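Local coordinates for Acarbose/maltose binding protein GacH (Streptomyces glaucescens, PDB 3K01) that binds acarbose and its homologs, and probably maltose, as the extracellular solute receptor of an ABC transporter, at residues 117-122 with 336-341; 136-141 with 296-301; 324-329 with 344-349. All blocks are in the same frame, centred on the assembly; numbering follows the deposited sequence. Where two conformers were deposited one is given.

Interaction 1 (117-122 with 336-341)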
loop_
_atom_site.group_PDB
_atom_site.type_symbol
_atom_site.label_atom_id
_atom_site.label_comp_id
_atom_site.label_asym_id
_atom_site.label_seq_id
_atom_site.Cartn_x
_atom_site.Cartn_y
_atom_site.Cartn_z
ATOM N N SER A 117 4.031 20.435 3.637
ATOM C CA SER A 117 4.685 19.649 4.694
ATOM C C SER A 117 3.730 18.852 5.540
ATOM O O SER A 117 4.111 18.131 6.449
ATOM C CB SER A 117 5.513 20.522 5.580
ATOM O OG SER A 117 6.471 19.709 6.231
ATOM N N ASP A 118 2.466 19.040 5.250
ATOM C CA ASP A 118 1.386 18.390 5.906
ATOM C C ASP A 118 1.392 16.871 5.619
ATOM O O ASP A 118 0.879 16.105 6.380
ATOM C CB ASP A 118 0.096 19.043 5.360
ATOM C CG ASP A 118 -1.130 18.801 6.209
ATOM O OD1 ASP A 118 -1.076 18.474 7.377
ATOM O OD2 ASP A 118 -2.210 19.005 5.671
ATOM N N HIS A 119 1.957 16.424 4.509
ATOM C CA HIS A 119 1.794 14.999 4.173
ATOM C C HIS A 119 2.682 14.089 5.007
ATOM O O HIS A 119 3.812 14.443 5.356
ATOM C CB HIS A 119 2.045 14.752 2.696
ATOM C CG HIS A 119 1.076 15.451 1.810
ATOM N ND1 HIS A 119 -0.194 14.976 1.575
ATOM C CD2 HIS A 119 1.175 16.615 1.129
ATOM C CE1 HIS A 119 -0.827 15.797 0.759
ATOM N NE2 HIS A 119 -0.022 16.814 0.494
ATOM N N LEU A 120 2.164 12.906 5.321
ATOM C CA LEU A 120 2.978 11.853 5.920
ATOM C C LEU A 120 4.255 11.676 5.110
ATOM O O LEU A 120 4.232 11.722 3.887
ATOM C CB LEU A 120 2.191 10.547 5.949
ATOM C CG LEU A 120 1.002 10.514 6.921
ATOM C CD1 LEU A 120 0.114 9.303 6.611
ATOM C CD2 LEU A 120 1.437 10.500 8.394
ATOM N N PRO A 121 5.393 11.445 5.792
ATOM C CA PRO A 121 6.671 11.474 5.052
ATOM C C PRO A 121 6.750 10.400 3.956
ATOM O O PRO A 121 7.266 10.643 2.857
ATOM C CB PRO A 121 7.719 11.250 6.156
ATOM C CG PRO A 121 6.964 10.554 7.242
ATOM C CD PRO A 121 5.589 11.202 7.230
ATOM N N GLN A 122 6.199 9.219 4.220
ATOM C CA GLN A 122 6.238 8.173 3.217
ATOM C C GLN A 122 5.416 8.554 1.982
ATOM O O GLN A 122 5.787 8.263 0.859
ATOM C CB GLN A 122 5.705 6.838 3.768
ATOM C CG GLN A 122 6.475 6.307 4.965
ATOM C CD GLN A 122 5.857 6.759 6.281
ATOM O OE1 GLN A 122 5.193 7.805 6.357
ATOM N NE2 GLN A 122 6.064 5.965 7.331
ATOM N N PRO A 336 -6.296 9.312 4.859
ATOM C CA PRO A 336 -5.643 10.492 4.285
ATOM C C PRO A 336 -4.135 10.473 4.370
ATOM O O PRO A 336 -3.537 9.758 5.183
ATOM C CB PRO A 336 -6.186 11.652 5.121
ATOM C CG PRO A 336 -6.855 11.042 6.318
ATOM C CD PRO A 336 -7.002 9.583 6.136
ATOM N N THR A 337 -3.502 11.311 3.556
ATOM C CA THR A 337 -2.068 11.479 3.682
ATOM C C THR A 337 -1.700 12.712 4.472
ATOM O O THR A 337 -0.562 12.835 4.922
ATOM C CB THR A 337 -1.397 11.573 2.332
ATOM O OG1 THR A 337 -1.862 12.756 1.644
ATOM C CG2 THR A 337 -1.712 10.349 1.508
ATOM N N ARG A 338 -2.630 13.623 4.677
ATOM C CA ARG A 338 -2.323 14.888 5.395
ATOM C C ARG A 338 -2.437 14.718 6.897
ATOM O O ARG A 338 -3.447 14.315 7.366
ATOM C CB ARG A 338 -3.280 15.975 4.927
ATOM C CG ARG A 338 -2.890 16.540 3.560
ATOM C CD ARG A 338 -3.850 17.641 3.122
ATOM N NE ARG A 338 -3.408 18.251 1.886
ATOM C CZ ARG A 338 -2.509 19.197 1.857
ATOM N NH1 ARG A 338 -2.201 19.867 2.921
ATOM N NH2 ARG A 338 -1.962 19.515 0.735
ATOM N N THR A 339 -1.387 15.038 7.622
ATOM C CA THR A 339 -1.401 14.836 9.063
ATOM C C THR A 339 -2.513 15.648 9.733
ATOM O O THR A 339 -3.146 15.182 10.682
ATOM C CB THR A 339 -0.026 15.122 9.693
ATOM O OG1 THR A 339 0.296 16.502 9.512
ATOM C CG2 THR A 339 1.049 14.284 9.049
ATOM N N SER A 340 -2.787 16.831 9.202
ATOM C CA SER A 340 -3.821 17.704 9.762
ATOM C C SER A 340 -5.189 17.061 9.717
ATOM O O SER A 340 -6.026 17.292 10.615
ATOM C CB SER A 340 -3.873 19.052 9.028
ATOM O OG SER A 340 -4.301 18.920 7.670
ATOM N N VAL A 341 -5.445 16.252 8.682
ATOM C CA VAL A 341 -6.782 15.712 8.496
ATOM C C VAL A 341 -7.112 14.676 9.576
ATOM O O VAL A 341 -8.261 14.531 9.976
ATOM C CB VAL A 341 -6.924 15.133 7.073
ATOM C CG1 VAL A 341 -8.266 14.459 6.863
ATOM C CG2 VAL A 341 -6.758 16.267 6.050
HETATM O O HOH W 1 -0.484 18.207 -1.917
#
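Asp118 OD2 is held by Arg338 NH1 at 2.9 Å and has Ser340 OG equally close, where two loops of this solute-binding-protein fold meet at a single beta bridge, His119 beside Arg338. The arginine comes in on the anti lone pair of OD2, completing a salt bridge in which carboxylate and guanidinium planes stand 56° apart. The other oxygen, Asp118 OD1, is reached by Ser340 N from the syn side. The carboxylate can get there because Asp118 CG swings anti to the backbone N (chi1 -163°). Backbone bonds flank the bridge: Thr339 N donates to Asp118 O (2.8 Å), and Leu120 N to Thr337 O. Beyond them Leu120 CD2 packs on Thr339 CG2.

On the other flank, His119 stands over one face of the Arg338 guanidinium, the two planes steeply inclined. Arg338 NE is spent on Ser320 O, which helps fix the arginine's rotation. A water sits 2.8 Å from His119 NE2 and accepts a weak bond from Arg338 NH2. Elsewhere on the imidazole, His119 ND1 donates to Thr337 OG1 at 2.8 Å, the hydroxyl oxygen lying close to the ring plane.

Interaction 2 (136-141 with 296-301); sequences VPQVID and GGWNLS
Gly296 pairs with Asp141 in an antiparallel, hydrogen-bonded pair, Gly296 N giving its hydrogen to Asp141 O at 2.9 Å and Gly296 O receiving Asp141 N in return. Asp141 folds its carboxylate over the glycine: CG sits between backbone N and carbonyl carbon (chi1 60°), bringing Asp141 OD1 within 3.1 Å of Gly296 CA. Gly297 follows, opposite Ile140, with backbone angles that call for glycine; Gly297 CA lies 3.2 Å from Val139 O, a close C-H...O contact.

Trp298 is where the pairing slips by one residue. Its N donates to Val139 O, and Trp298 O receives Val139 N at 3.0 Å plus a weaker, more bent bond from Gln138 N. The indole runs alongside Val139, whose CG2 meets the ring edge at Trp298 CD1 (3.9 Å). Gln138 lies beside it too, OE1 near Trp298 CB, but that oxygen is claimed by Arg89, which also makes a cation-pi contact with the indole.

Asn299 and Pro137, a non-hydrogen-bonded pair with diverging side chains, resume the register. The hydrogen-bonded pair after it is Leu300 with Val136: Leu300 N reaches Val136 O at 2.8 Å, and Leu300 CB packs on Val136 CG2, a patch continued by Val316 of helix 309-320. Two donors from consecutive residues, Gln138 and Val139, facing Trp298 make this a classic beta bulge.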
loop_
_atom_site.group_PDB
_atom_site.type_symbol
_atom_site.label_atom_id
_atom_site.label_comp_id
_atom_site.label_asym_id
_atom_site.label_seq_id
_atom_site.Cartn_x
_atom_site.Cartn_y
_atom_site.Cartn_z
ATOM N N VAL A 136 1.153 14.486 -6.399
ATOM C CA VAL A 136 0.758 14.917 -5.056
ATOM C C VAL A 136 0.034 13.732 -4.373
ATOM O O VAL A 136 -0.658 12.961 -5.027
ATOM C CB VAL A 136 -0.152 16.172 -5.047
ATOM C CG1 VAL A 136 0.641 17.380 -5.556
ATOM C CG2 VAL A 136 -1.412 15.968 -5.899
ATOM N N PRO A 137 0.191 13.594 -3.054
ATOM C CA PRO A 137 -0.418 12.427 -2.377
ATOM C C PRO A 137 -1.912 12.541 -2.231
ATOM O O PRO A 137 -2.466 13.639 -2.074
ATOM C CB PRO A 137 0.245 12.444 -0.989
ATOM C CG PRO A 137 1.477 13.319 -1.149
ATOM C CD PRO A 137 0.990 14.383 -2.109
ATOM N N GLN A 138 -2.576 11.393 -2.231
ATOM C CA GLN A 138 -4.031 11.347 -2.086
ATOM C C GLN A 138 -4.450 10.447 -0.911
ATOM O O GLN A 138 -4.990 10.951 0.083
ATOM C CB GLN A 138 -4.692 10.910 -3.376
ATOM C CG GLN A 138 -6.197 11.041 -3.341
ATOM C CD GLN A 138 -6.844 10.302 -4.461
ATOM O OE1 GLN A 138 -6.541 9.124 -4.674
ATOM N NE2 GLN A 138 -7.730 10.975 -5.231
ATOM N N VAL A 139 -4.179 9.139 -0.995
ATOM C CA VAL A 139 -4.520 8.235 0.117
ATOM C C VAL A 139 -3.366 7.266 0.345
ATOM O O VAL A 139 -2.547 7.007 -0.553
ATOM C CB VAL A 139 -5.825 7.434 -0.145
ATOM C CG1 VAL A 139 -7.057 8.350 -0.216
ATOM C CG2 VAL A 139 -5.719 6.629 -1.384
ATOM N N ILE A 140 -3.301 6.724 1.556
ATOM C CA ILE A 140 -2.265 5.742 1.929
ATOM C C ILE A 140 -2.913 4.485 2.484
ATOM O O ILE A 140 -4.001 4.544 3.043
ATOM C CB ILE A 140 -1.285 6.362 2.985
ATOM C CG1 ILE A 140 -0.096 5.430 3.336
ATOM C CG2 ILE A 140 -2.027 6.827 4.246
ATOM C CD1 ILE A 140 1.106 6.190 3.882
ATOM N N ASP A 141 -2.240 3.352 2.312
ATOM C CA ASP A 141 -2.633 2.185 3.081
ATOM C C ASP A 141 -1.395 1.325 3.343
ATOM O O ASP A 141 -0.265 1.671 2.957
ATOM C CB ASP A 141 -3.782 1.427 2.398
ATOM C CG ASP A 141 -3.431 0.946 1.022
ATOM O OD1 ASP A 141 -2.255 0.617 0.770
ATOM O OD2 ASP A 141 -4.341 0.890 0.159
ATOM N N GLY A 296 1.219 1.277 0.496
ATOM C CA GLY A 296 0.388 1.384 -0.686
ATOM C C GLY A 296 -0.325 2.728 -0.713
ATOM O O GLY A 296 -0.059 3.626 0.092
ATOM N N GLY A 297 -1.235 2.842 -1.662
ATOM C CA GLY A 297 -2.053 4.048 -1.777
ATOM C C GLY A 297 -1.992 4.640 -3.167
ATOM O O GLY A 297 -1.488 4.036 -4.127
ATOM N N TRP A 298 -2.507 5.861 -3.258
ATOM C CA TRP A 298 -2.701 6.550 -4.533
ATOM C C TRP A 298 -2.272 7.984 -4.398
ATOM O O TRP A 298 -2.465 8.605 -3.361
ATOM C CB TRP A 298 -4.185 6.527 -4.959
ATOM C CG TRP A 298 -4.688 5.134 -5.275
ATOM C CD1 TRP A 298 -5.231 4.239 -4.402
ATOM C CD2 TRP A 298 -4.600 4.468 -6.534
ATOM N NE1 TRP A 298 -5.519 3.068 -5.058
ATOM C CE2 TRP A 298 -5.147 3.180 -6.369
ATOM C CE3 TRP A 298 -4.149 4.855 -7.809
ATOM C CZ2 TRP A 298 -5.235 2.261 -7.423
ATOM C CZ3 TRP A 298 -4.229 3.949 -8.855
ATOM C CH2 TRP A 298 -4.762 2.656 -8.651
ATOM N N ASN A 299 -1.749 8.487 -5.511
ATOM C CA ASN A 299 -1.347 9.864 -5.718
ATOM C C ASN A 299 -2.098 10.383 -6.936
ATOM O O ASN A 299 -2.806 9.647 -7.627
ATOM C CB ASN A 299 0.176 9.901 -5.931
ATOM C CG ASN A 299 0.941 9.459 -4.697
ATOM O OD1 ASN A 299 0.474 9.604 -3.579
ATOM N ND2 ASN A 299 2.138 8.930 -4.902
ATOM N N LEU A 300 -1.878 11.661 -7.229
ATOM C CA LEU A 300 -2.399 12.291 -8.450
ATOM C C LEU A 300 -1.260 12.917 -9.216
ATOM O O LEU A 300 -0.434 13.627 -8.637
ATOM C CB LEU A 300 -3.402 13.381 -8.108
ATOM C CG LEU A 300 -4.567 12.868 -7.268
ATOM C CD1 LEU A 300 -4.923 13.863 -6.165
ATOM C CD2 LEU A 300 -5.722 12.495 -8.161
ATOM N N SER A 301 -1.214 12.625 -10.511
ATOM C CA SER A 301 -0.156 13.123 -11.380
ATOM C C SER A 301 -0.742 13.821 -12.588
ATOM O O SER A 301 -1.899 13.602 -12.955
ATOM C CB SER A 301 0.711 11.956 -11.836
ATOM O OG SER A 301 1.327 11.355 -10.717
#

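Interaction 3 (324-329 with 344-349)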
loop_
_atom_site.group_PDB
_atom_site.type_symbol
_atom_site.label_atom_id
_atom_site.label_comp_id
_atom_site.label_asym_id
_atom_site.label_seq_id
_atom_site.Cartn_x
_atom_site.Cartn_y
_atom_site.Cartn_z
ATOM N N VAL A 324 -10.715 18.097 0.681
ATOM C CA VAL A 324 -11.086 16.917 -0.106
ATOM C C VAL A 324 -10.680 15.595 0.576
ATOM O O VAL A 324 -11.462 14.651 0.574
ATOM C CB VAL A 324 -10.583 17.008 -1.549
ATOM C CG1 VAL A 324 -10.827 15.710 -2.313
ATOM C CG2 VAL A 324 -11.283 18.184 -2.272
ATOM N N GLN A 325 -9.510 15.550 1.202
ATOM C CA GLN A 325 -9.085 14.349 1.924
ATOM C C GLN A 325 -10.030 14.038 3.068
ATOM O O GLN A 325 -10.374 12.857 3.297
ATOM C CB GLN A 325 -7.648 14.510 2.422
ATOM C CG GLN A 325 -6.638 14.559 1.264
ATOM C CD GLN A 325 -5.250 14.105 1.637
ATOM O OE1 GLN A 325 -4.297 14.289 0.854
ATOM N NE2 GLN A 325 -5.107 13.492 2.775
ATOM N N GLN A 326 -10.495 15.074 3.764
ATOM C CA GLN A 326 -11.463 14.876 4.845
ATOM C C GLN A 326 -12.766 14.324 4.329
ATOM O O GLN A 326 -13.294 13.369 4.873
ATOM C CB GLN A 326 -11.711 16.191 5.567
ATOM C CG GLN A 326 -12.785 16.077 6.649
ATOM C CD GLN A 326 -13.082 17.410 7.282
ATOM O OE1 GLN A 326 -12.226 18.297 7.326
ATOM N NE2 GLN A 326 -14.298 17.554 7.788
ATOM N N GLN A 327 -13.305 14.920 3.277
ATOM C CA GLN A 327 -14.547 14.397 2.695
ATOM C C GLN A 327 -14.397 12.944 2.237
ATOM O O GLN A 327 -15.322 12.145 2.377
ATOM C CB GLN A 327 -14.970 15.256 1.524
ATOM C CG GLN A 327 -15.373 16.672 1.880
ATOM C CD GLN A 327 -15.650 17.485 0.648
ATOM O OE1 GLN A 327 -14.732 17.851 -0.102
ATOM N NE2 GLN A 327 -16.923 17.765 0.410
ATOM N N THR A 328 -13.228 12.596 1.691
ATOM C CA THR A 328 -12.978 11.249 1.220
ATOM C C THR A 328 -13.055 10.271 2.396
ATOM O O THR A 328 -13.676 9.209 2.276
ATOM C CB THR A 328 -11.621 11.178 0.548
ATOM O OG1 THR A 328 -11.591 12.099 -0.572
ATOM C CG2 THR A 328 -11.364 9.806 0.045
ATOM N N THR A 329 -12.430 10.599 3.519
ATOM C CA THR A 329 -12.534 9.710 4.679
ATOM C C THR A 329 -13.978 9.604 5.173
ATOM O O THR A 329 -14.456 8.495 5.457
ATOM C CB THR A 329 -11.604 10.155 5.809
ATOM O OG1 THR A 329 -10.252 10.169 5.310
ATOM C CG2 THR A 329 -11.715 9.221 7.017
ATOM N N VAL A 344 -9.123 16.034 12.532
ATOM C CA VAL A 344 -10.528 16.377 12.382
ATOM C C VAL A 344 -11.349 15.325 13.130
ATOM O O VAL A 344 -11.121 14.125 12.958
ATOM C CB VAL A 344 -10.917 16.399 10.904
ATOM C CG1 VAL A 344 -12.390 16.671 10.732
ATOM C CG2 VAL A 344 -10.085 17.454 10.142
ATOM N N PRO A 345 -12.253 15.748 14.023
ATOM C CA PRO A 345 -12.923 14.759 14.866
ATOM C C PRO A 345 -13.585 13.603 14.107
ATOM O O PRO A 345 -13.495 12.451 14.553
ATOM C CB PRO A 345 -13.949 15.593 15.641
ATOM C CG PRO A 345 -13.222 16.912 15.792
ATOM C CD PRO A 345 -12.567 17.129 14.438
ATOM N N SER A 346 -14.235 13.890 12.986
ATOM C CA SER A 346 -14.916 12.872 12.200
ATOM C C SER A 346 -13.952 11.921 11.498
ATOM O O SER A 346 -14.366 10.845 11.040
ATOM C CB SER A 346 -15.821 13.517 11.156
ATOM O OG SER A 346 -15.075 14.432 10.363
ATOM N N VAL A 347 -12.689 12.329 11.397
ATOM C CA VAL A 347 -11.639 11.493 10.814
ATOM C C VAL A 347 -11.026 10.643 11.912
ATOM O O VAL A 347 -10.907 9.423 11.764
ATOM C CB VAL A 347 -10.610 12.330 10.066
ATOM C CG1 VAL A 347 -9.437 11.455 9.610
ATOM C CG2 VAL A 347 -11.286 13.017 8.866
ATOM N N ALA A 348 -10.684 11.262 13.033
ATOM C CA ALA A 348 -10.092 10.555 14.156
ATOM C C ALA A 348 -10.967 9.429 14.662
ATOM O O ALA A 348 -10.444 8.417 15.153
ATOM C CB ALA A 348 -9.837 11.524 15.270
ATOM N N ASP A 349 -12.287 9.577 14.577
ATOM C CA ASP A 349 -13.179 8.512 15.034
ATOM C C ASP A 349 -13.716 7.613 13.927
ATOM O O ASP A 349 -14.589 6.791 14.158
ATOM C CB ASP A 349 -14.291 9.044 15.953
ATOM C CG ASP A 349 -15.293 9.885 15.228
ATOM O OD1 ASP A 349 -15.283 9.951 13.986
ATOM O OD2 ASP A 349 -16.131 10.516 15.941
#
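Gln326 and Val344 meet through van der Waals contact, and apolar surface carries most of what passes between 324-329 and 344-349. The glutamine chain is extended, with CG anti to the backbone N (chi1 176°), which carries the amide across the valine, the two side chains crossing at about a right angle. Val344 CG1 rests 3.6 Å from Gln326 CD, and Val344 CG2 is equally close to Gln326 OE1. Further back along the same chain, Gln326 CG touches Val347 CG2 at 4.1 Å. Thr329, nearly one turn on, adds its methyl: Thr329 CG2 lies 4.1 Å from Val347 CG1. Val353 of helix 351-360 packs on both Thr329 and Val347.

The polar groups are joined indirectly. Gln326 NE2 and Ser346 OG are 4.1 Å apart, too far to bond to each other. Each instead makes its own hydrogen bond to OE2 of Glu330, which thereby ties the two segments together. Thr329 OG1 turns to Leu334 O.

Within 344-349, Val344 O accepts from both Val347 N, at 2.8 Å, and Ala348 N. In the longer helix, Thr328 OG1 doubles the helical bond to Val324 O. The arrangement is a one-turn helix, 345-348, laid with its N-cap residue Val344 against the side of helix 322-332.

The three contacts lie in one region of the fold, with the centres of interactions 1 and 2 about 11 Å apart, 1 and 3 about 12 Å, and 2 and 3 about 16 Å. Strands 132-148 and 293-302, paired in interaction 2, belong to the mixed sheet; Pro137 packs against His119 and Thr337 of interaction 1. Gln325, on helix 322-332 of interaction 3, touches residues of both. Along the chain, 117-122 comes first, then the two strands, then 324-329, 336-341 and 344-349. Interaction 1 thus spans the whole of interaction 2, while interactions 1 and 3 interleave, fastening the polypeptide after helix 322-332 to both the sheet and the earlier loop.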